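Local structure of thioredoxin (3ZIT) at the interface of chains A and B. The protein is a small thioredoxin-like protein of the glutaredoxin family that probably transfers electrons through a redox-active disulfide. Sequence-based numbering; all coordinates share one arbitrary frame. Chains: chain A/B, Thioredoxin.

The interface of chains A and B. Residues chain A 13, 17, 66; chain B 17, 20-21, 24.
A:Ile17 reaches B:Glu20 with an extended outer branch: CG1 lies anti to its own carbonyl carbon, and chi2 (171°) sets CD1 anti to CA. The two branches of A:Ile17 have different partners. Its terminal methyl CD1 sits over the face of the peptide joining B:Glu20 to B:Phe21, 3.6 Å from the carbonyl carbon C of B:Glu20. The amide N of B:Phe21 is 3.7 Å from A:Ile17 CD1. The other branch meets its symmetry mate, with A:Ile17 CG2 3.7 Å from B:Ile17 CG2.

B:Glu20 joins the contact through its aliphatic root. Its CB lies 3.7 Å from A:Ile17 CG1. The chain then bends and carries the carboxylate away from the isoleucine.

A second group forms around the A:Phe66 ring. B:His24 has CG anti to its backbone N (chi1 -172°), which extends the imidazole toward chain A. A:Phe66 and B:His24 pass alongside each other in opposite directions and meet rim to rim, A:Phe66 CE2 4.1 Å from B:His24 CD2, with the ring planes nearly perpendicular. A:Pro13 meets the ND1 corner of the imidazole from outside the rim, on the same side of its plane as A:Phe66 CE2. Its side chain crosses that of B:His24 at about a right angle. The ring of B:Phe21 approaches A:Phe66 from the opposite side, tilted and at the rim. It is not a parallel stack. The pair meets through A:Phe66 CE2 and B:Phe21 CD1, 3.9 Å apart.

This patch belongs to a two-fold symmetric interface, in which helix 13-24 of each chain packs against its copy. A:Phe66 comes from a loop beside the helix. The contact is van der Waals in character, and no polar atoms pair across this patch. It buries 217 Å² in total, of which A:Ile17 contributes the largest share. The structure alone does not show whether this dimer forms in solution; it may reflect crystal packing. At the helix start, A:Pro13 CB rests 3.6 Å from the imidazole nitrogen ND1 of B:His24.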
loop_
_atom_site.group_PDB
_atom_site.type_symbol
_atom_site.label_atom_id
_atom_site.label_comp_id
_atom_site.label_asym_id
_atom_site.label_seq_id
_atom_site.Cartn_x
_atom_site.Cartn_y
_atom_site.Cartn_z
ATOM N N PRO A 13 7.030 6.713 5.612
ATOM C CA PRO A 13 5.846 6.576 4.757
ATOM C C PRO A 13 5.412 5.102 4.559
ATOM O O PRO A 13 4.201 4.835 4.633
ATOM C CB PRO A 13 6.219 7.283 3.424
ATOM C CG PRO A 13 7.154 8.388 3.944
ATOM C CD PRO A 13 7.934 7.772 5.096
ATOM N N ILE A 17 1.655 3.244 5.295
ATOM C CA ILE A 17 0.941 2.492 4.325
ATOM C C ILE A 17 0.611 1.071 4.855
ATOM O O ILE A 17 -0.491 0.553 4.675
ATOM C CB ILE A 17 1.713 2.476 3.031
ATOM C CG1 ILE A 17 1.951 3.907 2.534
ATOM C CG2 ILE A 17 0.948 1.598 2.049
ATOM C CD1 ILE A 17 2.921 3.944 1.324
ATOM N N PHE A 66 9.224 -2.764 3.252
ATOM C CA PHE A 66 7.956 -2.384 2.660
ATOM C C PHE A 66 7.537 -3.445 1.647
ATOM O O PHE A 66 7.964 -3.426 0.476
ATOM C CB PHE A 66 8.116 -0.976 2.034
ATOM C CG PHE A 66 6.827 -0.344 1.555
ATOM C CD1 PHE A 66 5.592 -0.595 2.180
ATOM C CD2 PHE A 66 6.887 0.567 0.491
ATOM C CE1 PHE A 66 4.416 0.003 1.703
ATOM C CE2 PHE A 66 5.723 1.201 0.038
ATOM C CZ PHE A 66 4.486 0.892 0.651
ATOM N N ILE B 17 -3.968 3.521 -0.211
ATOM C CA ILE B 17 -2.762 2.712 -0.222
ATOM C C ILE B 17 -2.074 2.802 -1.566
ATOM O O ILE B 17 -0.870 3.002 -1.652
ATOM C CB ILE B 17 -3.019 1.289 0.232
ATOM C CG1 ILE B 17 -3.563 1.303 1.655
ATOM C CG2 ILE B 17 -1.795 0.400 -0.057
ATOM C CD1 ILE B 17 -4.237 0.019 2.011
ATOM N N GLU B 20 -0.556 6.349 -1.989
ATOM C CA GLU B 20 0.618 6.526 -1.157
ATOM C C GLU B 20 1.782 5.734 -1.629
ATOM O O GLU B 20 2.935 6.189 -1.523
ATOM C CB GLU B 20 0.264 6.297 0.306
ATOM C CG GLU B 20 -0.766 7.364 0.824
ATOM C CD GLU B 20 -0.211 8.821 0.793
ATOM O OE1 GLU B 20 0.955 8.958 1.187
ATOM O OE2 GLU B 20 -0.931 9.819 0.416
ATOM N N PHE B 21 1.534 4.506 -2.111
ATOM C CA PHE B 21 2.566 3.679 -2.751
ATOM C C PHE B 21 3.195 4.477 -3.959
ATOM O O PHE B 21 4.392 4.509 -4.121
ATOM C CB PHE B 21 1.963 2.365 -3.140
ATOM C CG PHE B 21 2.873 1.514 -3.999
ATOM C CD1 PHE B 21 3.883 0.762 -3.337
ATOM C CD2 PHE B 21 2.772 1.481 -5.349
ATOM C CE1 PHE B 21 4.797 -0.013 -4.010
ATOM C CE2 PHE B 21 3.709 0.679 -6.123
ATOM C CZ PHE B 21 4.665 -0.060 -5.355
ATOM N N HIS B 24 5.221 7.380 -2.673
ATOM C CA HIS B 24 6.509 6.959 -2.100
ATOM C C HIS B 24 7.551 6.576 -3.157
ATOM O O HIS B 24 8.756 6.749 -2.934
ATOM C CB HIS B 24 6.246 5.783 -1.169
ATOM C CG HIS B 24 7.473 5.445 -0.407
ATOM N ND1 HIS B 24 8.096 6.323 0.449
ATOM C CD2 HIS B 24 8.286 4.400 -0.578
ATOM C CE1 HIS B 24 9.205 5.739 0.865
ATOM N NE2 HIS B 24 9.327 4.559 0.273
#